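Local structure of endoglucanase (5NRM) at residues Val18-Lys23 with Leu97-Lys102; Val39-Thr44 with Gly72-Leu77; Gly2-Ile7 with Val130-Asn135. The protein is a cellulosomal scaffoldin whose type I cohesin domain, described here, binds enzyme-borne dockerins, while the whole protein probably also hydrolyses cellulose. One frame throughout, in Å; residues are numbered along the deposited sequence.

Overall arrangement
The three contacts illustrate how a cohesin, a flattened jelly-roll beta sandwich, is closed by strand pairs distant in sequence. They are nested along the chain: interaction 3 joins the first and last strands, 4-12 and 132-140, and encloses interaction 1, which in turn encloses interaction 2. Interactions 1 and 3, with centres about 18 Å apart, share one layer, where strand 17-25 lies beside strand 4-12 and K23 N probably bonds to S6 O. Interaction 2 belongs to the facing layer, which receives the dockerin. Its centre is about 11 Å from that of interaction 1, and the two meet in the core through Y41 against F99 and V39 against L97.

Interaction 1. Residues Val18-Lys23 with Leu97-Lys102; sequences VVVPVK and LNFNIK
Two antiparallel strands of the cohesin jelly roll meet here: V18-K23 on strand 17-25 and L97-K102 on strand 92-101, joined in the layer that continues to strands 4-12 and 46-53. V18 faces F99 and V20 faces L97 as hydrogen-bonded pairs, with V19 and N98 as the non-hydrogen-bonded pair between them. The four backbone bonds differ in approach. V20 N meets L97 O in the carbonyl plane at 2.8 Å, whereas L97 N comes to V20 O from 39° above the plane, at 3.0 Å.

The tight part is the core face of V18, V20, L97, F99 and I101. V20 CG2, anti to its carbonyl carbon, leans obliquely on the F99 ring, 3.9 Å from F99 CE2; the same ring meets that of Y41 in the opposite layer. V18 holds CG1 in the crowded position between its backbone N and carbonyl carbon (chi1 66°), which brings V18 CG1 to 3.8 Å from I101 CG1, the two side chains crossing at about a right angle. Further along, V22 CG2 crosses L97 CD1 obliquely at 3.9 Å. V138 of strand 132-140 packs on V18, V20 and I101, so it adds hydrocarbon to this face.

The other face is looser and more open to solvent at V19. There V19 and N98 run side by side in the same direction. The carboxamide of N98 is held from strand 46-53: ND2 gives hydrogen bonds to S50 OG and D52 OD2, while N98 OD1 lies against the methyl V19 CG2 at 3.2 Å.

Interaction 2. Residues Val39-Thr44 with Gly72-Leu77; sequences VTYDAT and GKLKVL
G72, at the turn into strand 73-79, has both backbone polar atoms satisfied by Y41 and its surroundings. G72 N donates to the phenol oxygen Y41 OH at 3.1 Å, fairly straight (163°). G72 O accepts Y41 N at 3.0 Å from well above the carbonyl plane, and a hydrogen bond from a water at 2.9 Å, which donates a second to Y41 O. The ring reaches this place because Y41 CG sits between its backbone N and carbonyl carbon (chi1 64°); G72 CA rests over one ring face, 3.5 Å from the centroid of Y41, a CH-pi contact. V39 and L74 form an antiparallel hydrogen-bonded pair: L74 N reaches V39 O at 2.8 Å nearly along the C=O axis, and V39 N donates to L74 O from above its plane. D42 OD1 closes an Asx turn, accepting both T44 N and T44 OG1, and K73 NZ salt-bridges E69. At phi 88° and psi near zero, a side chain on G72 would press on the preceding carbonyl oxygen. One tyrosine thus grips the strand entrance by hydroxyl, ring face and main chain, and the strand carries K75 and L77 to L60 of the dockerin chain.

Interaction 3. Residues Gly2-Ile7 with Val130-Asn135; sequences GFNLSI and VAKVTN
The first and last strands of the cohesin jelly roll run parallel here, G2-I7 leading into strand 4-12 and V130-N135 into strand 132-140, with only 8° between their directions. Such a pairing of the two ends of a chain closes the sandwich, and interaction 3 is an example.

The main-chain bonds zigzag as parallel strands require. K132 N donates to F3 O and T134 N to L5 O, while K132 O and T134 O accept L5 N and I7 N. All four are of similar length; the bond from I7 N approaches T134 O nearly along the C=O axis, the others in the carbonyl plane. CA-H...O contacts run alongside, among them V133 CA to L5 O at 3.2 Å.

Apolar contacts occupy the inward face. F3 CG is anti to the backbone N (chi1 -179°), and its ring edge meets the main chain of V130, with F3 CE2 3.6 Å from A131 CB. F121 packs edge-to-face on the same ring. L5 CB also touches A131 CB at 3.9 Å, and I115 packs on L5, I7 and V133 from strand 110-116.

Polar side chains and waters line the outward face. N4 and K132 lie side by side, N4 OD1 being 3.4 Å from K132 CB. A water can donate to N4 OD1 or K132 O and stands 2.6 Å from T134 OG1. At the far end, where N135 OD1 accepts the backbone N of I115, a second water bridges the strands by donating to I7 O at 2.7 Å and to N135 O at 2.9 Å.

Interaction 1. Residues Val18-Lys23 with Leu97-Lys102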
# COMPACT_ATOMS: atom_id res chain seq x y z
N VAL A 18 -18.37 -9.11 5.19
CA VAL A 18 -18.07 -7.88 5.96
C VAL A 18 -17.02 -7.05 5.23
O VAL A 18 -16.18 -7.57 4.53
CB VAL A 18 -17.52 -8.31 7.36
CG1 VAL A 18 -16.18 -9.01 7.24
CG2 VAL A 18 -17.46 -7.17 8.38
N VAL A 19 -17.10 -5.74 5.41
CA VAL A 19 -16.13 -4.79 4.87
C VAL A 19 -15.38 -4.21 6.06
O VAL A 19 -15.97 -3.78 7.08
CB VAL A 19 -16.80 -3.68 4.04
CG1 VAL A 19 -15.77 -2.72 3.47
CG2 VAL A 19 -17.62 -4.33 2.95
N VAL A 20 -14.05 -4.15 5.94
CA VAL A 20 -13.15 -3.58 6.98
C VAL A 20 -12.41 -2.39 6.37
O VAL A 20 -11.58 -2.60 5.47
CB VAL A 20 -12.13 -4.62 7.45
CG1 VAL A 20 -11.25 -3.97 8.51
CG2 VAL A 20 -12.85 -5.85 8.05
N PRO A 21 -12.81 -1.19 6.75
CA PRO A 21 -12.15 0.02 6.21
C PRO A 21 -10.77 0.20 6.86
O PRO A 21 -10.54 -0.03 8.06
CB PRO A 21 -13.14 1.13 6.56
CG PRO A 21 -14.46 0.46 6.77
CD PRO A 21 -14.10 -0.83 7.40
N VAL A 22 -9.83 0.66 6.01
CA VAL A 22 -8.50 1.14 6.40
C VAL A 22 -8.44 2.62 6.09
O VAL A 22 -8.78 3.04 4.97
CB VAL A 22 -7.40 0.39 5.60
CG1 VAL A 22 -6.03 0.89 6.00
CG2 VAL A 22 -7.50 -1.11 5.74
N LYS A 23 -8.10 3.41 7.09
CA LYS A 23 -8.29 4.87 7.01
C LYS A 23 -6.97 5.60 7.24
O LYS A 23 -6.04 5.07 7.90
CB LYS A 23 -9.27 5.32 8.06
CG LYS A 23 -10.66 4.74 7.87
CD LYS A 23 -11.59 5.09 9.03
CE LYS A 23 -12.35 6.30 8.63
NZ LYS A 23 -13.26 6.67 9.70
N LEU A 97 -11.62 -3.53 2.66
CA LEU A 97 -11.23 -4.89 2.55
C LEU A 97 -12.50 -5.72 2.68
O LEU A 97 -13.17 -5.64 3.70
CB LEU A 97 -10.20 -5.22 3.61
CG LEU A 97 -8.95 -4.33 3.67
CD1 LEU A 97 -8.10 -4.83 4.86
CD2 LEU A 97 -8.21 -4.32 2.32
N ASN A 98 -12.76 -6.54 1.70
CA ASN A 98 -13.98 -7.38 1.67
C ASN A 98 -13.68 -8.84 1.98
O ASN A 98 -12.89 -9.48 1.30
CB ASN A 98 -14.63 -7.28 0.30
CG ASN A 98 -14.88 -5.86 -0.11
OD1 ASN A 98 -15.59 -5.16 0.62
ND2 ASN A 98 -14.40 -5.45 -1.29
N PHE A 99 -14.21 -9.32 3.10
CA PHE A 99 -14.09 -10.69 3.53
C PHE A 99 -15.45 -11.39 3.59
O PHE A 99 -16.46 -10.77 3.81
CB PHE A 99 -13.53 -10.69 4.97
CG PHE A 99 -12.15 -10.08 5.09
CD1 PHE A 99 -11.01 -10.81 4.76
CD2 PHE A 99 -12.03 -8.75 5.50
CE1 PHE A 99 -9.75 -10.21 4.96
CE2 PHE A 99 -10.81 -8.18 5.70
CZ PHE A 99 -9.67 -8.90 5.37
N ASN A 100 -15.42 -12.74 3.53
CA ASN A 100 -16.50 -13.57 4.03
C ASN A 100 -16.02 -14.12 5.39
O ASN A 100 -14.88 -14.57 5.50
CB ASN A 100 -16.74 -14.70 3.07
CG ASN A 100 -17.44 -14.29 1.80
OD1 ASN A 100 -18.18 -13.31 1.77
ND2 ASN A 100 -17.16 -14.99 0.74
N ILE A 101 -16.86 -14.03 6.42
CA ILE A 101 -16.58 -14.56 7.68
C ILE A 101 -16.91 -16.03 7.66
O ILE A 101 -18.08 -16.40 7.40
CB ILE A 101 -17.40 -13.85 8.78
CG1 ILE A 101 -17.15 -12.35 8.77
CG2 ILE A 101 -17.00 -14.40 10.15
CD1 ILE A 101 -18.11 -11.52 9.59
N LYS A 102 -15.95 -16.90 8.04
CA LYS A 102 -16.18 -18.31 7.99
C LYS A 102 -17.35 -18.69 8.93
O LYS A 102 -17.43 -18.19 10.06
CB LYS A 102 -14.91 -19.10 8.31
CG LYS A 102 -13.87 -18.81 7.23
CD LYS A 102 -12.61 -19.65 7.45
CE LYS A 102 -11.61 -19.53 6.30
NZ LYS A 102 -10.35 -20.29 6.63

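Interaction 2. Residues Val39-Thr44 with Gly72-Leu77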
# COMPACT_ATOMS: atom_id res chain seq x y z
N VAL A 39 -1.05 -5.68 5.07
CA VAL A 39 -2.17 -5.99 5.99
C VAL A 39 -2.24 -7.49 6.22
O VAL A 39 -2.31 -8.23 5.26
CB VAL A 39 -3.53 -5.48 5.48
CG1 VAL A 39 -4.63 -5.82 6.49
CG2 VAL A 39 -3.50 -4.01 5.18
N THR A 40 -2.15 -7.89 7.46
CA THR A 40 -2.37 -9.27 7.88
C THR A 40 -3.78 -9.39 8.43
O THR A 40 -4.33 -8.45 8.99
CB THR A 40 -1.30 -9.81 8.81
OG1 THR A 40 -1.22 -8.99 9.95
CG2 THR A 40 0.02 -9.83 8.08
N TYR A 41 -4.34 -10.59 8.29
CA TYR A 41 -5.69 -10.88 8.82
C TYR A 41 -5.73 -12.29 9.30
O TYR A 41 -5.00 -13.19 8.79
CB TYR A 41 -6.76 -10.51 7.80
CG TYR A 41 -6.69 -11.33 6.54
CD1 TYR A 41 -7.39 -12.57 6.43
CD2 TYR A 41 -5.94 -10.91 5.45
CE1 TYR A 41 -7.27 -13.35 5.29
CE2 TYR A 41 -5.82 -11.68 4.33
CZ TYR A 41 -6.49 -12.90 4.22
OH TYR A 41 -6.36 -13.72 3.08
N ASP A 42 -6.67 -12.55 10.18
CA ASP A 42 -6.78 -13.93 10.74
C ASP A 42 -7.51 -14.83 9.75
O ASP A 42 -8.77 -14.83 9.63
CB ASP A 42 -7.54 -13.88 12.07
CG ASP A 42 -7.68 -15.23 12.73
OD1 ASP A 42 -7.34 -16.24 12.09
OD2 ASP A 42 -8.13 -15.23 13.91
N ALA A 43 -6.71 -15.56 8.97
CA ALA A 43 -7.30 -16.35 7.88
C ALA A 43 -7.99 -17.58 8.45
O ALA A 43 -8.71 -18.22 7.69
CB ALA A 43 -6.25 -16.78 6.87
N THR A 44 -7.89 -17.88 9.75
CA THR A 44 -8.67 -19.00 10.29
C THR A 44 -10.13 -18.62 10.45
O THR A 44 -10.97 -19.51 10.57
CB THR A 44 -8.15 -19.47 11.65
OG1 THR A 44 -8.49 -18.54 12.70
CG2 THR A 44 -6.70 -19.77 11.58
N GLY A 72 -3.86 -14.75 4.56
CA GLY A 72 -3.63 -13.91 5.71
C GLY A 72 -2.74 -12.66 5.45
O GLY A 72 -2.40 -12.01 6.43
N LYS A 73 -2.31 -12.43 4.21
CA LYS A 73 -1.30 -11.39 3.92
C LYS A 73 -1.65 -10.64 2.63
O LYS A 73 -1.62 -11.24 1.52
CB LYS A 73 0.09 -11.97 3.82
CG LYS A 73 1.17 -10.87 3.68
CD LYS A 73 2.55 -11.49 3.47
CE LYS A 73 3.61 -10.41 3.39
NZ LYS A 73 4.95 -11.01 3.10
N LEU A 74 -1.95 -9.35 2.77
CA LEU A 74 -2.25 -8.43 1.70
C LEU A 74 -1.12 -7.40 1.56
O LEU A 74 -0.55 -6.97 2.57
CB LEU A 74 -3.56 -7.69 1.94
CG LEU A 74 -4.78 -8.52 2.31
CD1 LEU A 74 -5.98 -7.66 2.63
CD2 LEU A 74 -5.10 -9.58 1.23
N LYS A 75 -0.90 -6.99 0.30
CA LYS A 75 0.03 -5.89 -0.01
C LYS A 75 -0.79 -4.78 -0.62
O LYS A 75 -1.64 -5.05 -1.50
CB LYS A 75 1.10 -6.39 -1.00
CG LYS A 75 1.78 -7.69 -0.61
CD LYS A 75 2.58 -7.61 0.67
CE LYS A 75 3.68 -6.57 0.61
NZ LYS A 75 4.81 -6.74 1.56
N VAL A 76 -0.55 -3.54 -0.19
CA VAL A 76 -1.32 -2.40 -0.58
C VAL A 76 -0.36 -1.40 -1.20
O VAL A 76 0.73 -1.19 -0.65
CB VAL A 76 -2.07 -1.78 0.55
CG1 VAL A 76 -2.97 -0.64 0.06
CG2 VAL A 76 -2.99 -2.85 1.21
N LEU A 77 -0.72 -0.74 -2.32
CA LEU A 77 0.17 0.18 -2.98
C LEU A 77 -0.66 1.35 -3.54
O LEU A 77 -1.69 1.11 -4.23
CB LEU A 77 0.87 -0.53 -4.16
CG LEU A 77 1.82 0.36 -4.99
CD1 LEU A 77 3.01 0.79 -4.20
CD2 LEU A 77 2.33 -0.49 -6.14
O HOH W 1 -1.90 -13.70 8.77

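Interaction 3. Residues Gly2-Ile7 with Val130-Asn135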
# COMPACT_ATOMS: atom_id res chain seq x y z
N GLY A 2 -1.72 15.03 14.07
CA GLY A 2 -0.89 13.81 13.84
C GLY A 2 -1.42 12.88 12.72
O GLY A 2 -2.64 12.74 12.55
N PHE A 3 -0.52 12.31 11.96
CA PHE A 3 -0.85 11.43 10.85
C PHE A 3 -1.05 10.00 11.36
O PHE A 3 -0.18 9.44 12.05
CB PHE A 3 0.23 11.47 9.80
CG PHE A 3 -0.01 10.60 8.58
CD1 PHE A 3 -1.15 10.75 7.82
CD2 PHE A 3 0.92 9.71 8.16
CE1 PHE A 3 -1.35 9.98 6.69
CE2 PHE A 3 0.77 8.97 7.04
CZ PHE A 3 -0.43 9.03 6.32
N ASN A 4 -2.17 9.38 10.98
CA ASN A 4 -2.61 8.07 11.49
C ASN A 4 -3.05 7.17 10.36
O ASN A 4 -3.76 7.61 9.46
CB ASN A 4 -3.82 8.22 12.42
CG ASN A 4 -3.44 8.72 13.80
OD1 ASN A 4 -3.22 7.93 14.71
ND2 ASN A 4 -3.26 10.03 13.93
N LEU A 5 -2.58 5.95 10.42
CA LEU A 5 -3.07 4.82 9.61
C LEU A 5 -3.80 3.90 10.56
O LEU A 5 -3.21 3.35 11.49
CB LEU A 5 -1.86 4.13 8.98
CG LEU A 5 -2.09 2.77 8.35
CD1 LEU A 5 -3.17 2.87 7.23
CD2 LEU A 5 -0.84 2.06 7.82
N SER A 6 -5.11 3.68 10.32
CA SER A 6 -5.92 2.88 11.20
C SER A 6 -6.80 1.91 10.47
O SER A 6 -7.22 2.11 9.31
CB SER A 6 -6.77 3.74 12.11
OG SER A 6 -7.73 4.49 11.36
N ILE A 7 -7.06 0.81 11.13
CA ILE A 7 -7.99 -0.19 10.62
C ILE A 7 -9.15 -0.24 11.56
O ILE A 7 -8.98 -0.28 12.77
CB ILE A 7 -7.33 -1.59 10.52
CG1 ILE A 7 -6.05 -1.45 9.71
CG2 ILE A 7 -8.35 -2.61 10.00
CD1 ILE A 7 -5.28 -2.74 9.58
N VAL A 130 5.62 9.80 8.77
CA VAL A 130 5.54 8.63 9.64
C VAL A 130 4.07 8.55 10.17
O VAL A 130 3.58 9.51 10.74
CB VAL A 130 6.46 8.78 10.82
CG1 VAL A 130 6.39 7.54 11.70
CG2 VAL A 130 7.91 9.12 10.43
N ALA A 131 3.40 7.39 10.03
CA ALA A 131 2.04 7.19 10.50
C ALA A 131 2.03 6.50 11.89
O ALA A 131 2.80 5.55 12.14
CB ALA A 131 1.27 6.33 9.50
N LYS A 132 1.19 7.02 12.78
CA LYS A 132 0.79 6.25 14.01
C LYS A 132 -0.18 5.16 13.55
O LYS A 132 -1.14 5.46 12.88
CB LYS A 132 0.12 7.16 15.06
CG LYS A 132 -0.47 6.47 16.32
CD LYS A 132 0.40 6.49 17.55
CE LYS A 132 -0.01 5.38 18.53
NZ LYS A 132 0.21 3.99 17.97
N VAL A 133 0.13 3.91 13.88
CA VAL A 133 -0.69 2.79 13.46
C VAL A 133 -1.69 2.37 14.57
O VAL A 133 -1.32 2.20 15.73
CB VAL A 133 0.19 1.61 13.08
CG1 VAL A 133 -0.60 0.32 12.87
CG2 VAL A 133 1.03 1.95 11.87
N THR A 134 -2.95 2.12 14.20
CA THR A 134 -3.91 1.50 15.10
C THR A 134 -4.52 0.32 14.35
O THR A 134 -5.06 0.47 13.24
CB THR A 134 -5.03 2.49 15.48
OG1 THR A 134 -4.41 3.64 16.07
CG2 THR A 134 -6.03 1.82 16.44
N ASN A 135 -4.43 -0.86 14.93
CA ASN A 135 -4.96 -2.04 14.30
C ASN A 135 -6.44 -2.27 14.63
O ASN A 135 -7.03 -1.59 15.49
CB ASN A 135 -4.13 -3.24 14.71
CG ASN A 135 -2.73 -3.15 14.14
OD1 ASN A 135 -2.56 -2.77 12.99
ND2 ASN A 135 -1.73 -3.46 14.97
O HOH W 2 -3.71 5.25 14.11
O HOH W 3 -9.65 -0.37 15.38